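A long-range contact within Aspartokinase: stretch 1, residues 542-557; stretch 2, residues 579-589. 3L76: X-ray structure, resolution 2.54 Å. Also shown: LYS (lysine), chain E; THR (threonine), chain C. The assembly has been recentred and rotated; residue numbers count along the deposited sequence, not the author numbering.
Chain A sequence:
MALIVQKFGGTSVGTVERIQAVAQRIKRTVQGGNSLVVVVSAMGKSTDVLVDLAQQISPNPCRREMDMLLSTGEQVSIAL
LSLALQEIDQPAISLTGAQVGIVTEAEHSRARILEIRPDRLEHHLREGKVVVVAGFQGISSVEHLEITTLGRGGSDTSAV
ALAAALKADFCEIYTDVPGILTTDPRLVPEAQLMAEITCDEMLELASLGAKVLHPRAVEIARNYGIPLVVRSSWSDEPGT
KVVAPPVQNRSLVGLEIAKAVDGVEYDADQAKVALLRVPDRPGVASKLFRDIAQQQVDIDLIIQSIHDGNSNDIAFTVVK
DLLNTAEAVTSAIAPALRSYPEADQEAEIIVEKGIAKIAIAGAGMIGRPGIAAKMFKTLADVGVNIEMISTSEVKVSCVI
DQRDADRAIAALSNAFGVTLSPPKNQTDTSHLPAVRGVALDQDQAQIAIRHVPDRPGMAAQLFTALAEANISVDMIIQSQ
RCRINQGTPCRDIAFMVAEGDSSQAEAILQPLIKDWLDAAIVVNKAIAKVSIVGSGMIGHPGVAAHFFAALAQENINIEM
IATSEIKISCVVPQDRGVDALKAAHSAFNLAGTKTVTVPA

Stretch 1 542-557: GVAAHFFAALAQENIN
Stretch 2 579-589: DALKAAHSAFN

The helix that starts at Val543 packs against a helix that enters stretch 2 already formed and runs to Ala587; their axes come within 8.9 Å, N-to-C directions at 134°, so that stretch 2 runs back obliquely along stretch 1. The CA atoms of Phe547 and Ala584 lie 6.3 Å apart, those of Ala550 and Ala583 5.9 Å, those of Leu551 and Ala580 6.1 Å. Gly542 (phi/psi 89/2) is the N-cap, and its backbone angles by themselves call for glycine. At the open first turn, Val543 N (3.0 Å, weak) and Ala544 N (3.2 Å) donate hydrogen bonds to OXT of the bound lysine. Val543 (chi1 t) points sideways; its CG1 lies 4.3 Å from CE1 of Phe588, whose CZ reaches 3.7 Å from Val543 O at the ring edge. His546 (chi1 t, chi2 49°) points toward stretch 2, and its NE2 donates the one hydrogen bond across the contact, 3.0 Å to Ala587 O. The same ring turns its edge to the face of Phe588 (chi1 m, chi2 -76°), planes at 79° and centroids 5.2 Å apart, with His546 CD2 3.7 Å from Phe588 CE1. Phe547 (chi1 t, chi2 20°) sets CB 4.0 Å from Phe588 CZ and CE1 4.0 Å from Ala584 CB. Alanines then meet at the centre of the contact: Ala550 CB lies 3.7 Å from Ala587 CB, and Ala550 O 3.9 Å from Ala583 CB. Leu551 (m, t) leaves sideways, but its end turns in, CD2 3.5 Å from Ala580 CB. A type I turn from Ala552 to Asn555 (phi/psi 51/54) bends the chain sharply away from the helix direction; within it Glu554 CG lies 4.4 Å from Ala583 CB. Ile556 (phi/psi -112/123; m, t), its N hydrogen-bonded to Leu551 O at 2.8 Å, places CD1 4.0 Å from Ala580 CB. Asn557 OD1 accepts a 2.6 Å hydrogen bond from N of the bound threonine.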

# COMPACT_ATOMS: atom_id res chain seq x y z
N GLY A 542 -40.56 31.36 22.34
CA GLY A 542 -40.10 32.57 21.69
C GLY A 542 -38.83 32.49 20.86
O GLY A 542 -38.40 33.52 20.34
N VAL A 543 -38.23 31.30 20.72
CA VAL A 543 -37.04 31.19 19.88
C VAL A 543 -37.39 31.33 18.40
O VAL A 543 -36.83 32.15 17.66
CB VAL A 543 -36.28 29.87 20.09
CG1 VAL A 543 -35.17 29.74 19.07
CG2 VAL A 543 -35.71 29.80 21.50
N ALA A 544 -38.33 30.52 17.94
CA ALA A 544 -38.78 30.66 16.57
C ALA A 544 -39.29 32.09 16.32
O ALA A 544 -39.05 32.66 15.25
CB ALA A 544 -39.85 29.64 16.27
N ALA A 545 -39.98 32.66 17.30
CA ALA A 545 -40.55 33.99 17.11
C ALA A 545 -39.46 35.02 16.88
O ALA A 545 -39.57 35.88 16.00
CB ALA A 545 -41.43 34.38 18.29
N HIS A 546 -38.39 34.92 17.66
CA HIS A 546 -37.27 35.84 17.50
C HIS A 546 -36.63 35.73 16.13
O HIS A 546 -36.29 36.73 15.51
CB HIS A 546 -36.22 35.60 18.57
CG HIS A 546 -35.33 36.77 18.80
ND1 HIS A 546 -35.81 38.05 18.99
CD2 HIS A 546 -33.98 36.87 18.87
CE1 HIS A 546 -34.80 38.88 19.16
NE2 HIS A 546 -33.68 38.19 19.10
N PHE A 547 -36.47 34.49 15.67
CA PHE A 547 -35.90 34.21 14.35
C PHE A 547 -36.75 34.86 13.23
O PHE A 547 -36.23 35.61 12.40
CB PHE A 547 -35.76 32.68 14.18
CG PHE A 547 -35.13 32.25 12.89
CD1 PHE A 547 -34.35 33.13 12.14
CD2 PHE A 547 -35.31 30.96 12.42
CE1 PHE A 547 -33.78 32.72 10.94
CE2 PHE A 547 -34.74 30.54 11.21
CZ PHE A 547 -33.97 31.42 10.48
N PHE A 548 -38.05 34.58 13.23
CA PHE A 548 -38.96 35.14 12.22
C PHE A 548 -39.04 36.67 12.29
O PHE A 548 -39.15 37.33 11.26
CB PHE A 548 -40.36 34.56 12.37
CG PHE A 548 -40.39 33.06 12.38
CD1 PHE A 548 -39.43 32.33 11.70
CD2 PHE A 548 -41.39 32.39 13.07
CE1 PHE A 548 -39.45 30.94 11.71
CE2 PHE A 548 -41.43 31.00 13.08
CZ PHE A 548 -40.46 30.27 12.39
N ALA A 549 -38.99 37.22 13.49
CA ALA A 549 -39.04 38.66 13.65
C ALA A 549 -37.80 39.29 13.04
O ALA A 549 -37.85 40.38 12.47
CB ALA A 549 -39.16 39.03 15.11
N ALA A 550 -36.68 38.59 13.15
CA ALA A 550 -35.41 39.07 12.63
C ALA A 550 -35.47 39.22 11.11
O ALA A 550 -34.90 40.16 10.55
CB ALA A 550 -34.29 38.13 13.04
N LEU A 551 -36.15 38.29 10.44
CA LEU A 551 -36.25 38.32 8.99
C LEU A 551 -37.25 39.37 8.52
O LEU A 551 -37.07 40.02 7.49
CB LEU A 551 -36.63 36.95 8.45
CG LEU A 551 -35.69 35.78 8.75
CD1 LEU A 551 -36.33 34.48 8.33
CD2 LEU A 551 -34.34 35.96 8.08
N ALA A 552 -38.33 39.54 9.28
CA ALA A 552 -39.35 40.50 8.93
C ALA A 552 -38.83 41.93 9.03
O ALA A 552 -39.15 42.77 8.19
CB ALA A 552 -40.58 40.31 9.79
N GLN A 553 -38.02 42.20 10.07
CA GLN A 553 -37.46 43.53 10.30
C GLN A 553 -36.57 43.95 9.15
O GLN A 553 -36.31 45.14 8.95
CB GLN A 553 -36.68 43.58 11.62
CG GLN A 553 -37.53 43.35 12.86
CD GLN A 553 -36.70 43.10 14.10
OE1 GLN A 553 -35.47 43.05 14.04
NE2 GLN A 553 -37.36 42.94 15.24
N GLU A 554 -36.11 42.97 8.39
CA GLU A 554 -35.33 43.22 7.19
C GLU A 554 -36.22 43.14 5.97
O GLU A 554 -35.73 43.12 4.85
CB GLU A 554 -34.19 42.20 7.08
CG GLU A 554 -32.95 42.60 7.85
CD GLU A 554 -32.23 43.74 7.17
OE1 GLU A 554 -32.00 44.77 7.83
OE2 GLU A 554 -31.92 43.60 5.97
N ASN A 555 -37.53 43.09 6.20
CA ASN A 555 -38.51 42.91 5.13
C ASN A 555 -38.18 41.72 4.24
O ASN A 555 -38.08 41.83 3.02
CB ASN A 555 -38.68 44.18 4.30
CG ASN A 555 -39.97 44.19 3.50
OD1 ASN A 555 -40.36 43.18 2.91
ND2 ASN A 555 -40.64 45.32 3.48
N ILE A 556 -37.98 40.56 4.87
CA ILE A 556 -37.64 39.34 4.16
C ILE A 556 -38.81 38.36 4.27
O ILE A 556 -39.27 38.02 5.36
CB ILE A 556 -36.33 38.72 4.72
CG1 ILE A 556 -35.13 39.55 4.31
CG2 ILE A 556 -36.14 37.30 4.24
CD1 ILE A 556 -33.83 39.12 4.95
N ASN A 557 -39.33 37.93 3.13
CA ASN A 557 -40.47 37.04 3.16
C ASN A 557 -40.06 35.60 3.41
O ASN A 557 -39.06 35.13 2.87
CB ASN A 557 -41.27 37.15 1.86
CG ASN A 557 -42.56 36.35 1.91
OD1 ASN A 557 -43.37 36.51 2.82
ND2 ASN A 557 -42.75 35.47 0.93
N ASP A 579 -28.37 38.27 3.45
CA ASP A 579 -28.96 39.24 4.35
C ASP A 579 -29.65 38.53 5.50
O ASP A 579 -29.59 38.96 6.65
CB ASP A 579 -29.98 40.13 3.62
CG ASP A 579 -29.44 40.70 2.34
OD1 ASP A 579 -28.70 40.00 1.62
OD2 ASP A 579 -29.77 41.86 2.03
N ALA A 580 -30.31 37.43 5.19
CA ALA A 580 -31.05 36.68 6.18
C ALA A 580 -30.10 36.00 7.16
O ALA A 580 -30.39 35.90 8.35
CB ALA A 580 -31.96 35.66 5.50
N LEU A 581 -28.95 35.55 6.67
CA LEU A 581 -27.97 34.91 7.52
C LEU A 581 -27.42 35.90 8.54
O LEU A 581 -27.26 35.57 9.72
CB LEU A 581 -26.83 34.30 6.71
CG LEU A 581 -25.71 33.64 7.53
CD1 LEU A 581 -26.19 32.38 8.25
CD2 LEU A 581 -24.51 33.33 6.66
N LYS A 582 -27.14 37.12 8.07
CA LYS A 582 -26.58 38.15 8.93
C LYS A 582 -27.59 38.52 10.02
O LYS A 582 -27.23 38.68 11.18
CB LYS A 582 -26.21 39.39 8.12
CG LYS A 582 -25.03 39.21 7.16
CD LYS A 582 -24.80 40.49 6.37
CE LYS A 582 -23.65 40.38 5.38
NZ LYS A 582 -23.53 41.63 4.58
N ALA A 583 -28.85 38.64 9.63
CA ALA A 583 -29.93 38.94 10.56
C ALA A 583 -30.04 37.90 11.67
O ALA A 583 -30.15 38.25 12.85
CB ALA A 583 -31.25 39.07 9.82
N ALA A 584 -30.01 36.63 11.29
CA ALA A 584 -30.06 35.53 12.27
C ALA A 584 -28.86 35.54 13.22
O ALA A 584 -29.01 35.31 14.42
CB ALA A 584 -30.15 34.17 11.56
N HIS A 585 -27.67 35.80 12.69
CA HIS A 585 -26.45 35.82 13.51
C HIS A 585 -26.48 36.97 14.51
O HIS A 585 -26.00 36.83 15.64
CB HIS A 585 -25.20 35.91 12.63
CG HIS A 585 -23.94 35.45 13.31
ND1 HIS A 585 -23.09 36.32 13.96
CD2 HIS A 585 -23.38 34.22 13.42
CE1 HIS A 585 -22.06 35.63 14.45
NE2 HIS A 585 -22.22 34.36 14.14
N SER A 586 -27.04 38.10 14.10
CA SER A 586 -27.17 39.26 14.98
C SER A 586 -28.32 39.10 15.96
O SER A 586 -28.21 39.48 17.13
CB SER A 586 -27.35 40.54 14.17
OG SER A 586 -26.24 40.77 13.33
N ALA A 587 -29.42 38.54 15.49
CA ALA A 587 -30.59 38.34 16.34
C ALA A 587 -30.24 37.55 17.60
O ALA A 587 -30.77 37.82 18.67
CB ALA A 587 -31.70 37.65 15.57
N PHE A 588 -29.34 36.59 17.47
CA PHE A 588 -29.03 35.73 18.61
C PHE A 588 -27.68 36.03 19.27
O PHE A 588 -27.14 35.21 20.01
CB PHE A 588 -29.19 34.26 18.22
CG PHE A 588 -30.62 33.88 17.88
CD1 PHE A 588 -31.56 33.68 18.88
CD2 PHE A 588 -31.02 33.72 16.56
CE1 PHE A 588 -32.87 33.33 18.58
CE2 PHE A 588 -32.33 33.38 16.25
CZ PHE A 588 -33.26 33.18 17.26
N ASN A 589 -27.16 37.23 19.01
CA ASN A 589 -25.92 37.70 19.63
C ASN A 589 -24.77 36.72 19.50
O ASN A 589 -23.97 36.58 20.42
CB ASN A 589 -26.15 38.02 21.11
CG ASN A 589 -27.17 39.11 21.32
OD1 ASN A 589 -27.27 40.05 20.52
ND2 ASN A 589 -27.93 39.01 22.40
N LYS E . -39.53 25.51 21.16
CA LYS E . -39.07 26.73 20.51
C LYS E . -40.17 27.79 20.55
O LYS E . -41.29 27.54 21.02
CB LYS E . -38.61 26.45 19.07
CG LYS E . -39.67 25.76 18.17
CD LYS E . -39.11 25.52 16.75
CE LYS E . -38.15 24.34 16.70
NZ LYS E . -38.79 23.10 17.28
OXT LYS E . -39.96 28.94 20.14
N THR C . -44.62 34.77 4.31
CA THR C . -45.09 34.99 5.69
C THR C . -44.03 35.67 6.55
O THR C . -42.91 35.92 6.08
CB THR C . -45.55 33.68 6.35
OG1 THR C . -44.45 32.76 6.43
CG2 THR C . -46.66 33.04 5.53
OXT THR C . -44.30 36.01 7.71